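Local coordinates for protein Bd3459 (Bdellovibrio bacteriovorus, PDB 5CEC) that is probably a predatory endopeptidase of the peptidase S13 family, related to D-Ala-D-Ala carboxypeptidases, and forms a complex with an ankyrin-repeat immunity protein, at residues 307-318 / 376-384. The protein carries 1 engineered substitution. Numbering follows the deposited sequence.
Sequences CEMMIKVLYSLD and GEIYFAVLM
Y379 reaches from the strand to the helix and donates its phenolic hydrogen to D318, with 2.6 Å between OH and OD2. OD2 sits in the ring plane at its edge, the carboxylate plane being turned 76° from the ring, and accepts through its anti lone pair. E377 comes to D318 from the opposite direction, and its extended chain brings OE2 within 2.6 Å of D318 OD2. One water donates to Y315 O and weakly to Y379 OH, another to D318 OD1 and weakly to E377 OE2.

Toward the start of the helix, apolar side chains make most of the contact. Backbone atoms of L314 and Y315 lie over one face of the Y379 ring, and L314 CB passes 3.8 Å from Y379 CD1. In I311, chi1 of -59° sets CG1 beside the backbone N, and from there CD1 reaches the strand backbone, 3.7 Å from F380 C. Small A381 receives M310 CB and C307 SG, each 3.8 Å from its CB.

As in penicillin-binding transpeptidase domains and serine beta-lactamases, helices pack on both faces of the antiparallel sheet, helix 394-411 meeting F380; the C45-C307 disulfide ties helix 307-322 to the adjoining strand. So close an approach of two carboxylates suggests that D318 or E377 is protonated.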
ATOM      1  N   CYS A 307      -0.417  19.125  -8.833  1.00 17.40           N
ATOM      2  CA  CYS A 307      -0.861  18.031  -9.687  1.00 18.06           C
ATOM      3  C   CYS A 307       0.079  17.960 -10.920  1.00 17.30           C
ATOM      4  O   CYS A 307       0.489  16.872 -11.325  1.00 17.83           O
ATOM      5  CB  CYS A 307      -2.311  18.245 -10.077  1.00 20.01           C
ATOM      6  SG  CYS A 307      -3.110  16.806 -10.785  1.00 24.95           S
ATOM      7  N   GLU A 308       0.441  19.118 -11.501  1.00 17.64           N
ATOM      8  CA  GLU A 308       1.403  19.150 -12.610  1.00 18.97           C
ATOM      9  C   GLU A 308       2.720  18.469 -12.256  1.00 17.25           C
ATOM     10  O   GLU A 308       3.269  17.693 -13.050  1.00 18.77           O
ATOM     11  CB  GLU A 308       1.695  20.582 -13.092  1.00 21.87           C
ATOM     12  CG  GLU A 308       0.582  21.190 -13.908  1.00 26.73           C
ATOM     13  CD  GLU A 308       0.964  22.494 -14.584  1.00 33.82           C
ATOM     14  OE1 GLU A 308       2.098  22.990 -14.400  1.00 41.99           O
ATOM     15  OE2 GLU A 308       0.120  23.029 -15.328  1.00 41.30           O
ATOM     16  N   MET A 309       3.211  18.721 -11.038  1.00 17.09           N
ATOM     17  CA  MET A 309       4.449  18.093 -10.595  1.00 17.00           C
ATOM     18  C   MET A 309       4.316  16.561 -10.574  1.00 16.15           C
ATOM     19  O   MET A 309       5.274  15.834 -10.881  1.00 17.12           O
ATOM     20  CB  MET A 309       4.884  18.606  -9.225  1.00 18.89           C
ATOM     21  CG  MET A 309       5.641  19.916  -9.263  1.00 23.59           C
ATOM     22  SD  MET A 309       7.217  19.850 -10.145  1.00 28.82           S
ATOM     23  CE  MET A 309       7.833  18.259  -9.684  1.00 21.63           C
ATOM     24  N   MET A 310       3.149  16.053 -10.172  1.00 16.83           N
ATOM     25  CA  MET A 310       2.939  14.613 -10.195  1.00 16.15           C
ATOM     26  C   MET A 310       3.026  14.015 -11.607  1.00 15.26           C
ATOM     27  O   MET A 310       3.602  12.947 -11.815  1.00 15.91           O
ATOM     28  CB  MET A 310       1.625  14.269  -9.492  1.00 16.08           C
ATOM     29  CG  MET A 310       1.593  14.612  -8.012  1.00 16.71           C
ATOM     30  SD  MET A 310       2.944  13.884  -7.030  1.00 17.44           S
ATOM     31  CE  MET A 310       4.182  15.171  -7.042  1.00 18.56           C
ATOM     32  N   ILE A 311       2.474  14.714 -12.591  1.00 15.79           N
ATOM     33  CA  ILE A 311       2.596  14.278 -13.982  1.00 16.63           C
ATOM     34  C   ILE A 311       4.065  14.287 -14.415  1.00 16.07           C
ATOM     35  O   ILE A 311       4.524  13.342 -15.031  1.00 17.33           O
ATOM     36  CB  ILE A 311       1.763  15.149 -14.910  1.00 18.01           C
ATOM     37  CG1 ILE A 311       0.279  15.108 -14.492  1.00 18.35           C
ATOM     38  CG2 ILE A 311       1.964  14.707 -16.352  1.00 18.16           C
ATOM     39  CD1 ILE A 311      -0.350  13.720 -14.534  1.00 17.74           C
ATOM     40  N   LYS A 312       4.804  15.328 -14.073  1.00 16.45           N
ATOM     41  CA  LYS A 312       6.226  15.400 -14.427  1.00 16.89           C
ATOM     42  C   LYS A 312       7.046  14.281 -13.806  1.00 15.97           C
ATOM     43  O   LYS A 312       7.905  13.672 -14.433  1.00 17.17           O
ATOM     44  CB  LYS A 312       6.841  16.736 -14.062  1.00 18.51           C
ATOM     45  CG  LYS A 312       6.277  17.931 -14.829  1.00 21.54           C
ATOM     46  CD  LYS A 312       6.860  19.241 -14.320  1.00 26.24           C
ATOM     47  CE  LYS A 312       8.309  19.428 -14.739  1.00 31.75           C
ATOM     48  NZ  LYS A 312       8.489  19.732 -16.195  1.00 37.86           N
ATOM     49  N   VAL A 313       6.699  13.951 -12.565  1.00 16.35           N
ATOM     50  CA  VAL A 313       7.339  12.834 -11.883  1.00 16.14           C
ATOM     51  C   VAL A 313       7.066  11.528 -12.611  1.00 15.46           C
ATOM     52  O   VAL A 313       7.997  10.722 -12.809  1.00 16.26           O
ATOM     53  CB  VAL A 313       6.884  12.783 -10.402  1.00 15.47           C
ATOM     54  CG1 VAL A 313       7.212  11.445  -9.745  1.00 16.15           C
ATOM     55  CG2 VAL A 313       7.527  13.927  -9.632  1.00 16.78           C
ATOM     56  N   LEU A 314       5.816  11.306 -13.007  1.00 15.77           N
ATOM     57  CA  LEU A 314       5.482  10.083 -13.763  1.00 16.71           C
ATOM     58  C   LEU A 314       6.256  10.004 -15.090  1.00 15.22           C
ATOM     59  O   LEU A 314       6.812   8.950 -15.439  1.00 16.67           O
ATOM     60  CB  LEU A 314       3.989   9.974 -14.007  1.00 15.78           C
ATOM     61  CG  LEU A 314       3.200   9.650 -12.704  1.00 16.61           C
ATOM     62  CD1 LEU A 314       1.744  10.057 -12.878  1.00 17.68           C
ATOM     63  CD2 LEU A 314       3.334   8.189 -12.285  1.00 17.93           C
ATOM     64  N   TYR A 315       6.284  11.113 -15.829  1.00 16.46           N
ATOM     65  CA  TYR A 315       7.013  11.165 -17.102  1.00 17.56           C
ATOM     66  C   TYR A 315       8.473  10.803 -16.908  1.00 16.23           C
ATOM     67  O   TYR A 315       9.043   9.961 -17.638  1.00 18.52           O
ATOM     68  CB  TYR A 315       6.918  12.554 -17.703  1.00 18.61           C
ATOM     69  CG  TYR A 315       7.708  12.680 -18.956  1.00 21.43           C
ATOM     70  CD1 TYR A 315       9.063  12.990 -18.925  1.00 23.18           C
ATOM     71  CD2 TYR A 315       7.110  12.452 -20.180  1.00 23.81           C
ATOM     72  CE1 TYR A 315       9.790  13.096 -20.083  1.00 28.38           C
ATOM     73  CE2 TYR A 315       7.826  12.531 -21.350  1.00 30.04           C
ATOM     74  CZ  TYR A 315       9.186  12.859 -21.320  1.00 28.95           C
ATOM     75  OH  TYR A 315       9.929  12.949 -22.432  1.00 41.14           O
ATOM     76  N   SER A 316       9.090  11.407 -15.898  1.00 17.00           N
ATOM     77  CA  SER A 316      10.507  11.194 -15.606  1.00 17.43           C
ATOM     78  C   SER A 316      10.808   9.793 -15.103  1.00 17.70           C
ATOM     79  O   SER A 316      11.837   9.210 -15.463  1.00 18.33           O
ATOM     80  CB  SER A 316      11.029  12.261 -14.636  1.00 17.88           C
ATOM     81  OG  SER A 316      10.995  13.547 -15.218  1.00 21.38           O
ATOM     82  N   LEU A 317       9.936   9.238 -14.246  1.00 16.34           N
ATOM     83  CA  LEU A 317      10.109   7.895 -13.761  1.00 16.62           C
ATOM     84  C   LEU A 317      10.015   6.902 -14.906  1.00 16.60           C
ATOM     85  O   LEU A 317      10.828   5.960 -15.001  1.00 17.52           O
ATOM     86  CB  LEU A 317       9.063   7.609 -12.676  1.00 16.52           C
ATOM     87  CG  LEU A 317       9.087   6.193 -12.089  1.00 16.08           C
ATOM     88  CD1 LEU A 317      10.446   5.820 -11.498  1.00 16.12           C
ATOM     89  CD2 LEU A 317       8.022   6.085 -11.019  1.00 16.11           C
ATOM     90  N   ASP A 318       8.986   7.061 -15.736  1.00 16.67           N
ATOM     91  CA  ASP A 318       8.808   6.202 -16.896  1.00 17.79           C
ATOM     92  C   ASP A 318      10.059   6.253 -17.793  1.00 18.37           C
ATOM     93  O   ASP A 318      10.544   5.209 -18.269  1.00 20.40           O
ATOM     94  CB  ASP A 318       7.548   6.596 -17.663  1.00 19.06           C
ATOM     95  CG  ASP A 318       6.796   5.427 -18.271  1.00 20.64           C
ATOM     96  OD1 ASP A 318       7.185   4.252 -18.104  1.00 24.14           O
ATOM     97  OD2 ASP A 318       5.774   5.717 -18.935  1.00 25.17           O
ATOM     98  N   GLY A 376      -3.536   4.670 -26.073  1.00 24.83           N
ATOM     99  CA  GLY A 376      -2.184   4.661 -25.521  1.00 24.68           C
ATOM    100  C   GLY A 376      -2.134   4.971 -24.029  1.00 22.09           C
ATOM    101  O   GLY A 376      -3.161   5.012 -23.325  1.00 24.59           O
ATOM    102  N   GLU A 377      -0.905   5.160 -23.564  1.00 23.86           N
ATOM    103  CA  GLU A 377      -0.594   5.296 -22.163  1.00 21.65           C
ATOM    104  C   GLU A 377      -0.818   6.743 -21.774  1.00 20.70           C
ATOM    105  O   GLU A 377      -0.313   7.648 -22.430  1.00 22.56           O
ATOM    106  CB  GLU A 377       0.863   4.928 -21.918  1.00 23.46           C
ATOM    107  CG  GLU A 377       1.340   5.101 -20.488  1.00 25.56           C
ATOM    108  CD  GLU A 377       2.846   4.926 -20.286  1.00 28.37           C
ATOM    109  OE1 GLU A 377       3.621   4.849 -21.254  1.00 35.23           O
ATOM    110  OE2 GLU A 377       3.265   4.894 -19.129  1.00 29.19           O
ATOM    111  N   ILE A 378      -1.587   6.969 -20.719  1.00 20.22           N
ATOM    112  CA  ILE A 378      -1.891   8.318 -20.248  1.00 19.63           C
ATOM    113  C   ILE A 378      -1.516   8.429 -18.775  1.00 18.33           C
ATOM    114  O   ILE A 378      -1.964   7.622 -17.945  1.00 18.63           O
ATOM    115  CB  ILE A 378      -3.363   8.673 -20.431  1.00 21.10           C
ATOM    116  CG1 ILE A 378      -3.831   8.436 -21.864  1.00 23.95           C
ATOM    117  CG2 ILE A 378      -3.634  10.118 -20.008  1.00 20.15           C
ATOM    118  CD1 ILE A 378      -5.299   8.569 -22.027  1.00 26.40           C
ATOM    119  N   TYR A 379      -0.717   9.441 -18.416  1.00 17.66           N
ATOM    120  CA  TYR A 379      -0.433   9.727 -17.002  1.00 17.42           C
ATOM    121  C   TYR A 379      -1.568  10.523 -16.377  1.00 17.20           C
ATOM    122  O   TYR A 379      -2.197  11.362 -17.036  1.00 18.34           O
ATOM    123  CB  TYR A 379       0.850  10.575 -16.861  1.00 17.56           C
ATOM    124  CG  TYR A 379       2.064   9.974 -17.525  1.00 17.24           C
ATOM    125  CD1 TYR A 379       2.489   8.691 -17.199  1.00 18.68           C
ATOM    126  CD2 TYR A 379       2.796  10.674 -18.487  1.00 18.71           C
ATOM    127  CE1 TYR A 379       3.588   8.123 -17.800  1.00 20.04           C
ATOM    128  CE2 TYR A 379       3.904  10.114 -19.085  1.00 20.52           C
ATOM    129  CZ  TYR A 379       4.291   8.833 -18.764  1.00 20.04           C
ATOM    130  OH  TYR A 379       5.380   8.262 -19.383  1.00 22.49           O
ATOM    131  N   PHE A 380      -1.853  10.262 -15.107  1.00 15.92           N
ATOM    132  CA  PHE A 380      -2.874  11.020 -14.409  1.00 16.59           C
ATOM    133  C   PHE A 380      -2.505  11.223 -12.956  1.00 14.19           C
ATOM    134  O   PHE A 380      -1.711  10.471 -12.393  1.00 15.30           O
ATOM    135  CB  PHE A 380      -4.233  10.276 -14.491  1.00 17.19           C
ATOM    136  CG  PHE A 380      -4.311   9.059 -13.614  1.00 16.61           C
ATOM    137  CD1 PHE A 380      -4.705   9.179 -12.296  1.00 16.52           C
ATOM    138  CD2 PHE A 380      -3.907   7.806 -14.079  1.00 16.31           C
ATOM    139  CE1 PHE A 380      -4.722   8.070 -11.468  1.00 15.97           C
ATOM    140  CE2 PHE A 380      -3.905   6.719 -13.250  1.00 15.08           C
ATOM    141  CZ  PHE A 380      -4.318   6.853 -11.955  1.00 16.12           C
ATOM    142  N   ALA A 381      -3.128  12.228 -12.363  1.00 14.57           N
ATOM    143  CA  ALA A 381      -3.101  12.422 -10.912  1.00 14.86           C
ATOM    144  C   ALA A 381      -4.398  13.047 -10.467  1.00 15.29           C
ATOM    145  O   ALA A 381      -4.916  13.964 -11.126  1.00 16.19           O
ATOM    146  CB  ALA A 381      -1.918  13.230 -10.450  1.00 17.00           C
ATOM    147  N   VAL A 382      -4.943  12.509  -9.375  1.00 14.82           N
ATOM    148  CA  VAL A 382      -6.191  13.025  -8.788  1.00 15.17           C
ATOM    149  C   VAL A 382      -5.945  13.334  -7.323  1.00 14.91           C
ATOM    150  O   VAL A 382      -5.538  12.441  -6.568  1.00 15.06           O
ATOM    151  CB  VAL A 382      -7.363  12.010  -8.884  1.00 15.70           C
ATOM    152  CG1 VAL A 382      -8.672  12.664  -8.475  1.00 15.81           C
ATOM    153  CG2 VAL A 382      -7.473  11.405 -10.272  1.00 17.58           C
ATOM    154  N   LEU A 383      -6.170  14.600  -6.956  1.00 15.10           N
ATOM    155  CA  LEU A 383      -5.926  15.080  -5.605  1.00 14.70           C
ATOM    156  C   LEU A 383      -7.275  15.505  -5.046  1.00 14.98           C
ATOM    157  O   LEU A 383      -7.830  16.504  -5.487  1.00 16.48           O
ATOM    158  CB  LEU A 383      -4.928  16.232  -5.587  1.00 15.57           C
ATOM    159  CG  LEU A 383      -3.607  15.968  -6.311  1.00 15.96           C
ATOM    160  CD1 LEU A 383      -2.743  17.220  -6.276  1.00 16.99           C
ATOM    161  CD2 LEU A 383      -2.856  14.801  -5.740  1.00 17.34           C
ATOM    162  N   MET A 384      -7.833  14.723  -4.111  1.00 15.13           N
ATOM    163  CA  MET A 384      -9.113  15.063  -3.461  1.00 15.10           C
ATOM    164  C   MET A 384      -8.849  15.640  -2.104  1.00 15.55           C
ATOM    165  O   MET A 384      -7.893  15.278  -1.433  1.00 16.30           O
ATOM    166  CB  MET A 384     -10.012  13.856  -3.272  1.00 16.22           C
ATOM    167  CG  MET A 384     -10.352  13.075  -4.521  1.00 17.73           C
ATOM    168  SD  MET A 384     -11.400  13.960  -5.691  1.00 21.42           S
ATOM    169  CE  MET A 384     -12.891  14.160  -4.749  1.00 21.99           C
TER
HETATM  170  O   HOH W   1       8.563   9.115 -20.282  1.00 27.84           O
HETATM  171  O   HOH W   2       5.329   2.307 -18.096  1.00 20.56           O